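PUA domain-containing protein (Pyrococcus horikoshii, PDB 3D79) is of unknown function but carries a PUA domain, a fold commonly associated with RNA, and so may bind RNA. Local coordinates at residues 80-85 with 139-144; 97-102 with 131-136; 14-19 with 47-52. One frame throughout, in Å; residues are numbered along the deposited sequence.

Contact 1 (80-85 with 139-144); sequences ALYNLS and GRPLAI
At the joint between helix 78-84 of the Pre-PUA-like region and strand 141-147 of the PUA domain, the guanidinium of R140 lies flat on the phenol of Y82, a cation-pi stack. The ring and guanidinium planes are 25° apart, their centres 4.3 Å from each other. The overlap is offset: R140 NH1 lies over the ring face toward the rim, while Y82 OH sits above the guanidinium at 3.4 Å from R140 NH2, too poorly angled to be a hydrogen bond. A bend at chi2 (-50°) brings R140 CD to 3.6 Å from Y82 CE1. In the guanidinium plane, at its edge, R140 NH1 donates to S85 OG at 2.9 Å (N-H...O 151°). S85 OG in turn donates to Y82 O at 2.6 Å, so this one hydroxyl gives a bond to a backbone carbonyl and accepts one from the arginine. R140 NH1 also forms a salt bridge with D86, the residue after S85. Beside this polar cluster strand 141-147 enters the PUA sheet, where L142 and A143 both face V133 in a classic beta bulge. An alanine in place of R140 would probably leave D86 without its charged mate, S85 OG without its NH1 donor and the Y82 ring without the group stacked on it. Deeper in, P141 CG presses against the helix backbone, 3.4 Å from Y82 N, and meets L81 CB at 3.7 Å. L81 CD1 continues the apolar strip to I144 CG2 at 3.8 Å, with F75 and P76 of strand 73-76 bordering it.

Contact 2 (97-102 with 131-136); sequences VVVDEG and VFVVEE
F132, the aromatic residue of these two segments, meets V97 through its backbone, F132 O accepting from V97 N at 2.8 Å; V134 CG1 lies at the edge of the F132 ring, in its plane, and I144, L90 and W93 also touch the side chain. The peptides of the two parallel strands are bonded in register: V97 O receives V134 N, V134 O receives V99 N, and V99 O receives E136 N at 3.0 Å. V98 CG2 meets V134 CG2 at 3.9 Å on one face of the sheet. On the face shared by V97, V99 and V133, V99 CG1 touches V133 CG1 at 3.8 Å. Where the strands end, a water bridges E101 N (2.8 Å) and E136 OE2 (2.6 Å). E136 OE2 also lies 5.5 Å from D100 OD2, near enough that the two charges would probably repel if both are ionised. The pair supplies the parallel step of the mixed PUA pseudobarrel: strand 118-121 runs antiparallel along the far side of 96-99 and strand 141-147 along that of 130-135, while V97 and V131 both pack on V163 of strand 161-165.

Contact 3 (14-19 with 47-52); sequences HPLSKK and VKVAEF
L16 lies against V47 and V49 of strand 47-51, its CB 3.5 Å from V47 O. Beyond CG the branches part: CD2 goes to V47 CG1 at 3.7 Å, and CD1 to V49 CB at 4.0 Å, the L16 and V49 side chains crossing at about a right angle. The backbone of L16 is held too, since L16 N donates to V47 O at 2.9 Å. Two residues back, H14 and V49 form an antiparallel hydrogen-bonded pair, H14 N to V49 O at 2.9 Å and V49 N to H14 O at 2.7 Å. V49 CG1, set between its own backbone N and carbonyl carbon (chi1 56°), lies 3.4 Å from that same H14 O. P15, which has no N-H to give, falls opposite K48 in the non-hydrogen-bonded pair. Strand 14-15 is an outermost strand of the five-stranded antiparallel sheet within this chain; S17 is at the N-cap of helix 18-32, its OG bonded to D20 N. L16 also packs on V21 and I24 of that helix. Chemically, the join rests on backbone bonds and aliphatic contacts, with no salt bridge across it, the K48 charge being paired with D63 instead, so the pairing probably depends little on the ionisation of its side chains.

Contacts 1 and 2 adjoin, their centres 10 Å apart, and contact 2 is nested along the chain inside the loop that contact 1 closes. They share the PUA sheet, in which strands 130-135 and 141-147 are neighbours: L142 N to V133 O and A143 O to V133 N, both 2.8 Å, are probable hydrogen bonds. Helix 78-84 joins in through L81 CD1, 3.5 Å from F132 CB. Contact 3 stands apart in the Pre-PUA-like region, about 23 Å from contact 1 and 30 Å from contact 2 between centres, and on the opposite side of the chain's centre from contact 2. Contact 1 brings residues of both regions together, whereas contacts 2 and 3 each stay within one.

Contact 1 (80-85 with 139-144)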
# COMPACT_ATOMS: atom_id res chain seq x y z
N ALA A 80 -3.47 -6.64 3.78
CA ALA A 80 -2.14 -7.26 3.78
C ALA A 80 -1.17 -6.50 4.70
O ALA A 80 -0.44 -7.11 5.49
CB ALA A 80 -1.58 -7.34 2.37
N LEU A 81 -1.18 -5.18 4.59
CA LEU A 81 -0.36 -4.33 5.44
C LEU A 81 -0.82 -4.38 6.90
O LEU A 81 0.01 -4.29 7.81
CB LEU A 81 -0.37 -2.89 4.92
CG LEU A 81 0.31 -2.70 3.56
CD1 LEU A 81 0.03 -1.30 3.02
CD2 LEU A 81 1.82 -2.95 3.62
N TYR A 82 -2.13 -4.53 7.10
CA TYR A 82 -2.69 -4.61 8.45
C TYR A 82 -2.14 -5.84 9.17
O TYR A 82 -1.69 -5.75 10.32
CB TYR A 82 -4.22 -4.64 8.43
CG TYR A 82 -4.81 -4.60 9.82
CD1 TYR A 82 -5.09 -3.38 10.44
CD2 TYR A 82 -5.06 -5.78 10.52
CE1 TYR A 82 -5.63 -3.34 11.73
CE2 TYR A 82 -5.59 -5.74 11.81
CZ TYR A 82 -5.87 -4.52 12.40
OH TYR A 82 -6.40 -4.49 13.68
N ASN A 83 -2.19 -6.98 8.49
CA ASN A 83 -1.63 -8.21 9.05
C ASN A 83 -0.13 -8.10 9.30
O ASN A 83 0.37 -8.57 10.33
CB ASN A 83 -1.99 -9.41 8.17
CG ASN A 83 -3.47 -9.75 8.26
OD1 ASN A 83 -4.10 -9.52 9.29
ND2 ASN A 83 -4.02 -10.29 7.18
N LEU A 84 0.58 -7.45 8.39
CA LEU A 84 2.01 -7.20 8.57
C LEU A 84 2.32 -6.29 9.76
O LEU A 84 3.37 -6.43 10.39
CB LEU A 84 2.63 -6.63 7.29
CG LEU A 84 2.97 -7.69 6.24
CD1 LEU A 84 3.11 -7.10 4.84
CD2 LEU A 84 4.24 -8.45 6.63
N SER A 85 1.40 -5.37 10.06
CA SER A 85 1.56 -4.43 11.19
C SER A 85 1.47 -5.12 12.56
O SER A 85 1.79 -4.51 13.59
CB SER A 85 0.58 -3.26 11.09
OG SER A 85 -0.73 -3.64 11.48
N GLY A 139 0.79 2.08 14.39
CA GLY A 139 1.33 1.85 13.06
C GLY A 139 0.37 1.01 12.24
O GLY A 139 0.80 0.19 11.43
N ARG A 140 -0.93 1.20 12.47
CA ARG A 140 -1.95 0.55 11.67
C ARG A 140 -2.06 1.27 10.34
O ARG A 140 -2.09 2.50 10.31
CB ARG A 140 -3.33 0.57 12.36
CG ARG A 140 -3.44 -0.25 13.64
CD ARG A 140 -2.91 -1.66 13.46
NE ARG A 140 -3.44 -2.57 14.48
CZ ARG A 140 -3.06 -3.83 14.64
NH1 ARG A 140 -2.13 -4.36 13.86
NH2 ARG A 140 -3.62 -4.57 15.59
N PRO A 141 -2.10 0.51 9.24
CA PRO A 141 -2.25 1.16 7.94
C PRO A 141 -3.68 1.61 7.70
O PRO A 141 -4.63 0.92 8.09
CB PRO A 141 -1.86 0.06 6.96
CG PRO A 141 -2.29 -1.20 7.65
CD PRO A 141 -2.00 -0.96 9.11
N LEU A 142 -3.83 2.78 7.08
CA LEU A 142 -5.13 3.37 6.84
C LEU A 142 -5.48 3.32 5.36
O LEU A 142 -6.66 3.25 4.99
CB LEU A 142 -5.14 4.84 7.27
CG LEU A 142 -4.60 5.22 8.65
CD1 LEU A 142 -4.60 6.73 8.79
CD2 LEU A 142 -5.43 4.56 9.74
N ALA A 143 -4.46 3.37 4.52
CA ALA A 143 -4.68 3.61 3.09
C ALA A 143 -3.43 3.34 2.27
O ALA A 143 -2.33 3.26 2.79
CB ALA A 143 -5.13 5.05 2.87
N ILE A 144 -3.64 3.22 0.96
CA ILE A 144 -2.55 3.20 -0.00
C ILE A 144 -2.86 4.24 -1.07
O ILE A 144 -4.03 4.62 -1.27
CB ILE A 144 -2.32 1.80 -0.63
CG1 ILE A 144 -3.57 1.29 -1.35
CG2 ILE A 144 -1.88 0.79 0.46
CD1 ILE A 144 -3.30 0.10 -2.28

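Contact 2 (97-102 with 131-136)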
# COMPACT_ATOMS: atom_id res chain seq x y z
N VAL A 97 4.06 6.67 4.73
CA VAL A 97 3.63 8.03 5.05
C VAL A 97 2.95 7.92 6.40
O VAL A 97 1.92 7.26 6.53
CB VAL A 97 2.66 8.58 3.98
CG1 VAL A 97 2.18 9.96 4.37
CG2 VAL A 97 3.35 8.60 2.61
N VAL A 98 3.54 8.55 7.42
CA VAL A 98 3.03 8.43 8.79
C VAL A 98 2.25 9.69 9.15
O VAL A 98 2.77 10.80 9.01
CB VAL A 98 4.17 8.21 9.81
CG1 VAL A 98 3.59 7.82 11.15
CG2 VAL A 98 5.12 7.13 9.30
N VAL A 99 1.01 9.50 9.61
CA VAL A 99 0.12 10.62 9.96
C VAL A 99 -0.22 10.69 11.45
O VAL A 99 -0.16 9.67 12.16
CB VAL A 99 -1.20 10.62 9.12
CG1 VAL A 99 -0.90 10.73 7.63
CG2 VAL A 99 -2.06 9.41 9.42
N ASP A 100 -0.57 11.89 11.91
CA ASP A 100 -1.01 12.10 13.29
C ASP A 100 -2.45 11.64 13.50
O ASP A 100 -3.16 11.33 12.54
CB ASP A 100 -0.76 13.54 13.78
CG ASP A 100 -1.48 14.62 12.95
OD1 ASP A 100 -2.52 14.36 12.30
OD2 ASP A 100 -1.01 15.78 12.99
N GLU A 101 -2.88 11.59 14.76
CA GLU A 101 -4.21 11.06 15.09
C GLU A 101 -5.35 11.90 14.52
O GLU A 101 -6.42 11.37 14.21
CB GLU A 101 -4.38 10.86 16.61
CG GLU A 101 -4.20 12.12 17.44
CD GLU A 101 -4.26 11.85 18.94
OE1 GLU A 101 -3.50 12.49 19.69
OE2 GLU A 101 -5.06 10.98 19.36
N GLY A 102 -5.12 13.20 14.38
CA GLY A 102 -6.10 14.13 13.80
C GLY A 102 -6.42 13.86 12.34
O GLY A 102 -7.52 14.16 11.88
N VAL A 131 2.56 4.54 -2.29
CA VAL A 131 2.91 4.65 -0.88
C VAL A 131 1.80 4.04 -0.02
O VAL A 131 0.68 3.85 -0.50
CB VAL A 131 3.14 6.13 -0.44
CG1 VAL A 131 4.37 6.73 -1.15
CG2 VAL A 131 1.88 6.99 -0.67
N PHE A 132 2.11 3.71 1.23
CA PHE A 132 1.05 3.41 2.18
C PHE A 132 1.04 4.44 3.30
O PHE A 132 2.05 5.10 3.56
CB PHE A 132 1.16 1.98 2.75
CG PHE A 132 2.34 1.77 3.65
CD1 PHE A 132 2.24 1.97 5.02
CD2 PHE A 132 3.57 1.37 3.12
CE1 PHE A 132 3.34 1.80 5.85
CE2 PHE A 132 4.67 1.18 3.95
CZ PHE A 132 4.55 1.40 5.31
N VAL A 133 -0.12 4.56 3.94
CA VAL A 133 -0.35 5.55 4.97
C VAL A 133 -0.59 4.82 6.28
O VAL A 133 -1.43 3.92 6.34
CB VAL A 133 -1.58 6.43 4.64
CG1 VAL A 133 -1.76 7.54 5.68
CG2 VAL A 133 -1.45 7.03 3.23
N VAL A 134 0.15 5.19 7.32
CA VAL A 134 -0.01 4.57 8.64
C VAL A 134 -0.13 5.64 9.71
O VAL A 134 0.47 6.71 9.58
CB VAL A 134 1.16 3.62 9.01
CG1 VAL A 134 1.02 2.30 8.28
CG2 VAL A 134 2.51 4.29 8.73
N GLU A 135 -0.88 5.36 10.77
CA GLU A 135 -1.00 6.29 11.89
C GLU A 135 0.09 6.02 12.92
O GLU A 135 0.51 4.88 13.11
CB GLU A 135 -2.40 6.27 12.51
CG GLU A 135 -2.98 4.90 12.86
CD GLU A 135 -2.44 4.32 14.17
OE1 GLU A 135 -2.31 3.09 14.26
OE2 GLU A 135 -2.13 5.10 15.10
N GLU A 136 0.54 7.08 13.59
CA GLU A 136 1.79 7.03 14.35
C GLU A 136 1.77 6.22 15.66
O GLU A 136 2.82 5.92 16.22
CB GLU A 136 2.35 8.44 14.57
CG GLU A 136 1.53 9.35 15.48
CD GLU A 136 2.17 10.72 15.70
OE1 GLU A 136 3.42 10.82 15.71
OE2 GLU A 136 1.43 11.71 15.86
O HOH W 1 -0.95 11.28 16.73

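Contact 3 (14-19 with 47-52)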
# COMPACT_ATOMS: atom_id res chain seq x y z
N HIS A 14 -8.57 -16.57 -11.49
CA HIS A 14 -7.79 -17.11 -12.61
C HIS A 14 -6.33 -17.20 -12.21
O HIS A 14 -5.82 -16.30 -11.54
CB HIS A 14 -7.94 -16.20 -13.83
CG HIS A 14 -9.33 -16.11 -14.36
ND1 HIS A 14 -9.89 -17.08 -15.17
CD2 HIS A 14 -10.29 -15.16 -14.19
CE1 HIS A 14 -11.13 -16.73 -15.48
NE2 HIS A 14 -11.39 -15.57 -14.90
N PRO A 15 -5.63 -18.28 -12.62
CA PRO A 15 -4.22 -18.41 -12.25
C PRO A 15 -3.34 -17.34 -12.89
O PRO A 15 -3.55 -16.96 -14.04
CB PRO A 15 -3.84 -19.80 -12.79
CG PRO A 15 -4.81 -20.06 -13.88
CD PRO A 15 -6.09 -19.42 -13.44
N LEU A 16 -2.37 -16.84 -12.12
CA LEU A 16 -1.41 -15.88 -12.65
C LEU A 16 -0.23 -16.64 -13.22
O LEU A 16 0.27 -17.59 -12.61
CB LEU A 16 -0.94 -14.94 -11.54
CG LEU A 16 -0.60 -13.51 -11.97
CD1 LEU A 16 -1.88 -12.70 -12.12
CD2 LEU A 16 0.32 -12.86 -10.96
N SER A 17 0.23 -16.20 -14.40
CA SER A 17 1.39 -16.81 -15.06
C SER A 17 2.67 -16.59 -14.27
O SER A 17 2.79 -15.63 -13.51
CB SER A 17 1.56 -16.25 -16.48
OG SER A 17 2.03 -14.92 -16.45
N LYS A 18 3.63 -17.49 -14.45
CA LYS A 18 4.96 -17.38 -13.86
C LYS A 18 5.64 -16.05 -14.22
O LYS A 18 6.28 -15.43 -13.38
CB LYS A 18 5.82 -18.56 -14.30
CG LYS A 18 7.29 -18.49 -13.93
CD LYS A 18 7.97 -19.84 -14.07
CE LYS A 18 7.77 -20.46 -15.44
NZ LYS A 18 8.30 -21.86 -15.48
N LYS A 19 5.50 -15.64 -15.48
CA LYS A 19 6.03 -14.35 -15.93
C LYS A 19 5.46 -13.21 -15.09
O LYS A 19 6.19 -12.33 -14.62
CB LYS A 19 5.74 -14.16 -17.42
CG LYS A 19 6.14 -12.79 -17.98
CD LYS A 19 5.53 -12.59 -19.37
CE LYS A 19 5.70 -11.15 -19.85
NZ LYS A 19 7.12 -10.82 -20.15
N VAL A 47 -0.39 -18.21 -7.23
CA VAL A 47 -0.91 -16.85 -7.34
C VAL A 47 -2.12 -16.83 -8.26
O VAL A 47 -2.11 -17.44 -9.33
CB VAL A 47 0.17 -15.86 -7.81
CG1 VAL A 47 -0.33 -14.43 -7.72
CG2 VAL A 47 1.42 -16.00 -6.96
N LYS A 48 -3.17 -16.15 -7.81
CA LYS A 48 -4.43 -16.08 -8.55
C LYS A 48 -4.87 -14.63 -8.64
O LYS A 48 -4.45 -13.79 -7.85
CB LYS A 48 -5.50 -16.93 -7.85
CG LYS A 48 -5.26 -18.43 -7.92
CD LYS A 48 -6.25 -19.17 -7.04
CE LYS A 48 -5.82 -20.61 -6.80
NZ LYS A 48 -6.61 -21.22 -5.70
N VAL A 49 -5.72 -14.34 -9.62
CA VAL A 49 -6.26 -12.99 -9.76
C VAL A 49 -7.78 -13.02 -9.78
O VAL A 49 -8.38 -13.85 -10.48
CB VAL A 49 -5.67 -12.24 -10.99
CG1 VAL A 49 -5.90 -13.03 -12.28
CG2 VAL A 49 -6.25 -10.82 -11.10
N ALA A 50 -8.38 -12.13 -9.00
CA ALA A 50 -9.83 -11.94 -8.99
C ALA A 50 -10.16 -10.51 -9.38
O ALA A 50 -9.40 -9.58 -9.09
CB ALA A 50 -10.39 -12.25 -7.62
N GLU A 51 -11.29 -10.32 -10.05
CA GLU A 51 -11.71 -8.99 -10.44
C GLU A 51 -12.47 -8.33 -9.30
O GLU A 51 -13.37 -8.93 -8.71
CB GLU A 51 -12.58 -9.02 -11.70
CG GLU A 51 -13.02 -7.65 -12.18
CD GLU A 51 -13.85 -7.70 -13.45
OE1 GLU A 51 -13.29 -8.00 -14.52
OE2 GLU A 51 -15.07 -7.42 -13.36
N PHE A 52 -12.09 -7.09 -8.97
CA PHE A 52 -12.92 -6.26 -8.11
C PHE A 52 -13.85 -5.41 -8.97
O PHE A 52 -15.06 -5.43 -8.79
CB PHE A 52 -12.08 -5.38 -7.18
CG PHE A 52 -12.90 -4.41 -6.38
CD1 PHE A 52 -13.59 -4.83 -5.25
CD2 PHE A 52 -13.01 -3.08 -6.78
CE1 PHE A 52 -14.37 -3.94 -4.52
CE2 PHE A 52 -13.79 -2.18 -6.06
CZ PHE A 52 -14.47 -2.62 -4.93